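Local coordinates for protein enoyl-CoA hydratase/carnithine racemase (Thermus thermophilus JL-18, PDB 6SL9) that acts as the isomerase PaaG of phenylacetic acid catabolism, a crotonase-family enzyme that probably forms oxepin-CoA from a CoA thioester, at residues A[152-155]-A[156-159]; A[206-209]-A[210-214]; A[183-186]-A[187-190]. One frame throughout, in Å; residues are numbered along the deposited sequence.

All three contacts are local, and none touches another. Contacts 1 and 2 each lie within one helix, 153-162 and 202-214; contact 3 joins the loop after strand 179-181 to the first turn of helix 186-197. Contacts 1 and 2 are mostly buried, and both meet other subunits of the assembly of three chains. Contact 1 faces the second subunit and contact 2 the third. Contact 3 is only partly buried and touches no other chain; it packs on the central sheet. It lies across the centre of the chain from contact 2. A long, weak salt bridge spans contact 1. In contact 2 both lysines bind acids outside the segments. In contact 3 Lys185 and Glu188 stay beyond salt-bridge distance, and waters join the backbone.

Contact 1: residues A[152-155]-A[156-159]; sequences GLAK and AQEL
Gly152 O accepts the N-H of Ala156 at 3.0 Å, and this bond opens helix 153-162. Gly152 is the N-cap. Its positive phi of 84° favours glycine and breaks the chain away from helix 143-151 just before. Leu153 O then takes Gln157 N at 2.9 Å, and Lys155 O takes Leu159 N. The bond from Glu158 N to Ala154 O is weak, at 3.4 Å. Ala154 O has a further partner, His178 NE2 of the second subunit. Among the side chains, Lys155 and Glu158 lie alongside each other and point the same way. Lys155 bends at chi2 (-69°), while Glu158 is extended. Lys155 NZ is 3.5 Å from Glu158 OE1, a long and weak salt bridge. A water accepts from Lys155 NZ at 2.9 Å and also lies against Glu158 OE1. Gln157 passes at a slant over Leu153. Its CG sits beside its own backbone N (chi1 -76°), which brings Gln157 CG to 3.3 Å from Leu153 O and to 4.1 Å from Leu153 CD1. The extended chain lays the amide beside Leu153, where OE1 accepts from Arg120 NH1 of the second subunit. With a leucine in place of Gln157, that arginine would probably lose its amide acceptor and a buried polar link between subunits would go. Leu153 packs on Leu150 of the second subunit. Within the chain, Lys155 and Leu159 rest on Leu174 of helix 168-174, and Leu159 O bonds Thr130 OG1, just past strand 127-129.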
loop_
_atom_site.group_PDB
_atom_site.type_symbol
_atom_site.label_atom_id
_atom_site.label_comp_id
_atom_site.label_asym_id
_atom_site.label_seq_id
_atom_site.Cartn_x
_atom_site.Cartn_y
_atom_site.Cartn_z
ATOM N N GLY A 152 4.234 -3.587 -0.640
ATOM C CA GLY A 152 4.390 -2.218 -1.149
ATOM C C GLY A 152 5.001 -2.204 -2.539
ATOM O O GLY A 152 5.635 -3.174 -2.980
ATOM N N LEU A 153 4.854 -1.091 -3.245
ATOM C CA LEU A 153 5.303 -1.020 -4.648
ATOM C C LEU A 153 6.831 -1.129 -4.752
ATOM O O LEU A 153 7.333 -1.733 -5.713
ATOM C CB LEU A 153 4.805 0.274 -5.266
ATOM C CG LEU A 153 5.256 0.514 -6.688
ATOM C CD1 LEU A 153 4.774 -0.572 -7.628
ATOM C CD2 LEU A 153 4.805 1.889 -7.170
ATOM N N ALA A 154 7.570 -0.546 -3.822
ATOM C CA ALA A 154 9.043 -0.524 -3.977
ATOM C C ALA A 154 9.606 -1.937 -3.952
ATOM O O ALA A 154 10.398 -2.325 -4.834
ATOM C CB ALA A 154 9.664 0.308 -2.874
ATOM N N LYS A 155 9.159 -2.735 -3.007
ATOM C CA LYS A 155 9.647 -4.135 -2.972
ATOM C C LYS A 155 9.046 -4.962 -4.101
ATOM O O LYS A 155 9.717 -5.839 -4.625
ATOM C CB LYS A 155 9.396 -4.744 -1.601
ATOM C CG LYS A 155 10.340 -4.259 -0.529
ATOM C CD LYS A 155 11.759 -4.782 -0.783
ATOM C CE LYS A 155 12.699 -4.575 0.361
ATOM N NZ LYS A 155 14.073 -4.922 -0.065
ATOM N N ALA A 156 7.805 -4.692 -4.475
ATOM C CA ALA A 156 7.212 -5.435 -5.602
ATOM C C ALA A 156 8.047 -5.189 -6.865
ATOM O O ALA A 156 8.297 -6.142 -7.639
ATOM C CB ALA A 156 5.752 -5.048 -5.790
ATOM N N GLN A 157 8.501 -3.958 -7.116
ATOM C CA GLN A 157 9.347 -3.674 -8.326
ATOM C C GLN A 157 10.571 -4.557 -8.306
ATOM O O GLN A 157 10.940 -5.171 -9.349
ATOM C CB GLN A 157 9.803 -2.195 -8.287
ATOM C CG GLN A 157 8.671 -1.282 -8.671
ATOM C CD GLN A 157 9.048 0.169 -8.359
ATOM O OE1 GLN A 157 9.684 0.498 -7.326
ATOM N NE2 GLN A 157 8.510 1.006 -9.195
ATOM N N GLU A 158 11.279 -4.560 -7.175
ATOM C CA GLU A 158 12.552 -5.321 -7.135
ATOM C C GLU A 158 12.253 -6.817 -7.308
ATOM O O GLU A 158 12.948 -7.526 -8.033
ATOM C CB GLU A 158 13.180 -5.027 -5.781
ATOM C CG GLU A 158 14.530 -5.657 -5.550
ATOM C CD GLU A 158 15.180 -5.240 -4.253
ATOM O OE1 GLU A 158 14.583 -4.445 -3.445
ATOM O OE2 GLU A 158 16.312 -5.715 -4.053
ATOM N N LEU A 159 11.264 -7.315 -6.558
ATOM C CA LEU A 159 11.002 -8.757 -6.539
ATOM C C LEU A 159 10.588 -9.212 -7.928
ATOM O O LEU A 159 10.929 -10.330 -8.297
ATOM C CB LEU A 159 9.937 -9.102 -5.508
ATOM C CG LEU A 159 10.440 -9.314 -4.092
ATOM C CD1 LEU A 159 11.639 -8.578 -3.549
ATOM C CD2 LEU A 159 9.260 -9.431 -3.174
HETATM O O HOH W 1 15.674 -3.057 -1.609
#

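Contact 2: residues A[206-209]-A[210-214]; sequences ALTK and KLLLE
Leu207 and Lys210 cross at an angle one turn apart, with Leu207 CD2 4.1 Å from Lys210 CE. The lysine runs back along the helix from its CB. Lys210 CG lies 3.4 Å from Ala206 O, and a bend at chi4 (-61°) turns NZ off the line of the chain. There NZ forms a salt bridge with Glu95. A water 2.8 Å from Ala206 O also takes a weak bond from Lys210 NZ. The same carbonyl also accepts Lys210 N, weakly, at 3.3 Å. Lys209 goes another way. It bends at chi3 (59°), and its NZ pairs with Asp118 and bonds Lys96 O. This buried amine thus has both a charged partner and a carbonyl. Thr208 and Leu212 meet loosely through methyls, Thr208 CG2 to Leu212 CD1 at 4.4 Å. Thr208 OG1 turns back to Ala204 O. The regular helix bonds lie beneath: Leu211 N to Leu207 O, Leu212 N to Thr208 O and Leu213 N to Lys209 O, at 2.9 to 3.1 Å. Leu207 and Leu211 face helix 220-235, on Gln233, Leu226 and Leu230. Leu207, Thr208, Leu211 and Leu212 also pack on the third subunit, at Val138, Pro139, Ser144 and Pro148. Helix 202-214 is therefore wedged between helix 220-235 and a neighbouring chain, while its two lysines tie it to the loop before strand 98-102 and, through Asp118, to the start of strand 119-123.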
loop_
_atom_site.group_PDB
_atom_site.type_symbol
_atom_site.label_atom_id
_atom_site.label_comp_id
_atom_site.label_asym_id
_atom_site.label_seq_id
_atom_site.Cartn_x
_atom_site.Cartn_y
_atom_site.Cartn_z
ATOM N N ALA A 206 -15.368 -14.066 6.562
ATOM C CA ALA A 206 -15.722 -14.020 5.135
ATOM C C ALA A 206 -15.948 -12.585 4.685
ATOM O O ALA A 206 -15.505 -12.213 3.615
ATOM C CB ALA A 206 -16.971 -14.821 4.949
ATOM N N LEU A 207 -16.710 -11.856 5.475
ATOM C CA LEU A 207 -17.109 -10.485 5.100
ATOM C C LEU A 207 -15.918 -9.534 5.215
ATOM O O LEU A 207 -15.771 -8.624 4.396
ATOM C CB LEU A 207 -18.330 -10.048 5.908
ATOM C CG LEU A 207 -19.584 -10.885 5.674
ATOM C CD1 LEU A 207 -20.654 -10.511 6.642
ATOM C CD2 LEU A 207 -20.118 -10.744 4.293
ATOM N N THR A 208 -15.050 -9.754 6.194
ATOM C CA THR A 208 -13.810 -8.966 6.321
ATOM C C THR A 208 -12.935 -9.172 5.095
ATOM O O THR A 208 -12.366 -8.195 4.570
ATOM C CB THR A 208 -13.089 -9.295 7.629
ATOM O OG1 THR A 208 -13.943 -8.967 8.723
ATOM C CG2 THR A 208 -11.808 -8.535 7.782
ATOM N N LYS A 209 -12.836 -10.385 4.632
ATOM C CA LYS A 209 -12.017 -10.692 3.429
ATOM C C LYS A 209 -12.539 -9.922 2.229
ATOM O O LYS A 209 -11.736 -9.429 1.425
ATOM C CB LYS A 209 -12.035 -12.194 3.165
ATOM C CG LYS A 209 -11.180 -12.954 4.146
ATOM C CD LYS A 209 -11.359 -14.440 3.985
ATOM C CE LYS A 209 -11.003 -14.945 2.594
ATOM N NZ LYS A 209 -10.626 -16.399 2.642
ATOM N N LYS A 210 -13.846 -9.780 2.106
ATOM C CA LYS A 210 -14.456 -9.039 0.993
ATOM C C LYS A 210 -14.068 -7.576 1.068
ATOM O O LYS A 210 -13.730 -6.972 0.043
ATOM C CB LYS A 210 -15.975 -9.207 1.046
ATOM C CG LYS A 210 -16.504 -10.596 0.762
ATOM C CD LYS A 210 -18.051 -10.745 0.615
ATOM C CE LYS A 210 -18.431 -12.212 0.819
ATOM N NZ LYS A 210 -17.789 -13.128 -0.191
ATOM N N LEU A 211 -14.141 -6.982 2.260
ATOM C CA LEU A 211 -13.736 -5.577 2.424
ATOM C C LEU A 211 -12.282 -5.374 2.049
ATOM O O LEU A 211 -11.952 -4.400 1.376
ATOM C CB LEU A 211 -13.970 -5.149 3.854
ATOM C CG LEU A 211 -15.420 -4.981 4.249
ATOM C CD1 LEU A 211 -15.517 -4.846 5.769
ATOM C CD2 LEU A 211 -16.054 -3.751 3.604
ATOM N N LEU A 212 -11.430 -6.284 2.479
ATOM C CA LEU A 212 -10.000 -6.167 2.154
ATOM C C LEU A 212 -9.769 -6.305 0.673
ATOM O O LEU A 212 -8.945 -5.550 0.130
ATOM C CB LEU A 212 -9.204 -7.208 2.922
ATOM C CG LEU A 212 -9.095 -6.965 4.437
ATOM C CD1 LEU A 212 -8.380 -8.131 5.076
ATOM C CD2 LEU A 212 -8.398 -5.632 4.714
ATOM N N LEU A 213 -10.450 -7.195 -0.001
ATOM C CA LEU A 213 -10.190 -7.439 -1.440
ATOM C C LEU A 213 -10.520 -6.165 -2.247
ATOM O O LEU A 213 -9.913 -5.922 -3.269
ATOM C CB LEU A 213 -10.982 -8.637 -1.947
ATOM C CG LEU A 213 -10.531 -9.208 -3.269
ATOM C CD1 LEU A 213 -9.192 -9.875 -3.140
ATOM C CD2 LEU A 213 -11.536 -10.166 -3.829
ATOM N N GLU A 214 -11.507 -5.398 -1.792
ATOM C CA GLU A 214 -11.986 -4.204 -2.549
ATOM C C GLU A 214 -11.282 -2.919 -2.109
ATOM O O GLU A 214 -11.505 -1.915 -2.802
ATOM C CB GLU A 214 -13.481 -4.001 -2.347
ATOM C CG GLU A 214 -14.275 -5.208 -2.781
ATOM C CD GLU A 214 -15.608 -4.900 -3.397
ATOM O OE1 GLU A 214 -16.587 -5.581 -2.986
ATOM O OE2 GLU A 214 -15.603 -4.106 -4.396
HETATM O O HOH W 2 -14.892 -13.674 1.299
#

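Contact 3: residues A[183-186]-A[187-190]; sequences AEKL and MEEA
Lys185 bends at chi2 (-68°) and again at chi4, and Glu188 sets its CG opposite the backbone N (chi1 -175°); the bent lysine and the extended glutamate lie alongside, pointing the same way. They sit at the start of helix 186-197, which follows strand 179-181, an outer strand of the main sheet in this crotonase fold. The lysine touches through its methylene: Lys185 CD is 3.5 Å from Glu188 OE2. Lys185 NZ stays 4.2 Å from Glu188 OE2, too far for a salt bridge, so any attraction between the charges is probably modest. The other glutamate of this turn, Glu189, reaches Arg179 of strand 179-181 in a salt bridge. Its CG passes the carbonyl of Lys185. Leu186, Met187 and Ala190 turn to the sheet and pack on Leu53, Ala101 and Leu121. Helical bonds run from Glu189 N to Lys185 O and from Ala190 N to Leu186 O, both 2.9 Å. Before them, waters take the place of direct bonds. One links Ala183 O, at 2.9 Å, to Met187 N, at 3.0 Å. A second donates to Glu184 O and accepts from Glu188 N, each 2.9 Å away.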
loop_
_atom_site.group_PDB
_atom_site.type_symbol
_atom_site.label_atom_id
_atom_site.label_comp_id
_atom_site.label_asym_id
_atom_site.label_seq_id
_atom_site.Cartn_x
_atom_site.Cartn_y
_atom_site.Cartn_z
ATOM N N ALA A 183 10.896 -26.612 10.038
ATOM C CA ALA A 183 10.230 -27.476 9.036
ATOM C C ALA A 183 9.450 -28.585 9.744
ATOM O O ALA A 183 8.349 -28.870 9.329
ATOM C CB ALA A 183 11.259 -28.062 8.118
ATOM N N GLU A 184 10.015 -29.203 10.783
ATOM C CA GLU A 184 9.366 -30.372 11.446
ATOM C C GLU A 184 8.108 -29.947 12.216
ATOM O O GLU A 184 7.326 -30.810 12.580
ATOM C CB GLU A 184 10.374 -31.071 12.340
ATOM C CG GLU A 184 10.733 -30.219 13.537
ATOM C CD GLU A 184 12.175 -30.133 13.979
ATOM O OE1 GLU A 184 12.863 -31.221 14.013
ATOM O OE2 GLU A 184 12.604 -28.963 14.336
ATOM N N LYS A 185 7.916 -28.650 12.474
ATOM C CA LYS A 185 6.780 -28.107 13.265
ATOM C C LYS A 185 5.774 -27.345 12.400
ATOM O O LYS A 185 4.720 -26.937 12.899
ATOM C CB LYS A 185 7.342 -27.191 14.340
ATOM C CG LYS A 185 8.185 -27.907 15.397
ATOM C CD LYS A 185 7.383 -28.820 16.270
ATOM C CE LYS A 185 8.091 -29.092 17.581
ATOM N NZ LYS A 185 8.169 -30.544 17.847
ATOM N N LEU A 186 6.056 -27.156 11.114
ATOM C CA LEU A 186 5.212 -26.275 10.279
ATOM C C LEU A 186 3.782 -26.807 10.277
ATOM O O LEU A 186 2.878 -25.989 10.483
ATOM C CB LEU A 186 5.785 -26.196 8.867
ATOM C CG LEU A 186 4.860 -25.476 7.875
ATOM C CD1 LEU A 186 4.706 -24.009 8.211
ATOM C CD2 LEU A 186 5.349 -25.599 6.457
ATOM N N MET A 187 3.554 -28.068 9.962
ATOM C CA MET A 187 2.163 -28.551 9.845
ATOM C C MET A 187 1.450 -28.524 11.202
ATOM O O MET A 187 0.285 -28.116 11.246
ATOM C CB MET A 187 2.087 -29.917 9.163
ATOM C CG MET A 187 2.387 -29.816 7.661
ATOM S SD MET A 187 1.239 -28.712 6.792
ATOM C CE MET A 187 -0.262 -29.694 6.952
ATOM N N GLU A 188 2.140 -28.851 12.291
ATOM C CA GLU A 188 1.524 -28.766 13.640
ATOM C C GLU A 188 1.083 -27.331 13.912
ATOM O O GLU A 188 -0.042 -27.103 14.372
ATOM C CB GLU A 188 2.538 -29.282 14.675
ATOM C CG GLU A 188 1.987 -29.363 16.091
ATOM C CD GLU A 188 3.029 -29.566 17.186
ATOM O OE1 GLU A 188 2.707 -29.283 18.369
ATOM O OE2 GLU A 188 4.135 -29.995 16.862
ATOM N N GLU A 189 1.936 -26.369 13.655
ATOM C CA GLU A 189 1.614 -24.956 13.961
ATOM C C GLU A 189 0.504 -24.483 13.004
ATOM O O GLU A 189 -0.398 -23.748 13.450
ATOM C CB GLU A 189 2.895 -24.089 13.895
ATOM C CG GLU A 189 3.900 -24.416 14.969
ATOM C CD GLU A 189 4.540 -23.314 15.751
ATOM O OE1 GLU A 189 5.595 -23.623 16.367
ATOM O OE2 GLU A 189 3.933 -22.227 15.894
ATOM N N ALA A 190 0.593 -24.815 11.735
ATOM C CA ALA A 190 -0.396 -24.307 10.757
ATOM C C ALA A 190 -1.748 -24.931 11.099
ATOM O O ALA A 190 -2.776 -24.268 11.013
ATOM C CB ALA A 190 0.042 -24.646 9.343
HETATM O O HOH W 3 5.732 -30.035 9.593
HETATM O O HOH W 4 4.487 -30.565 12.115
#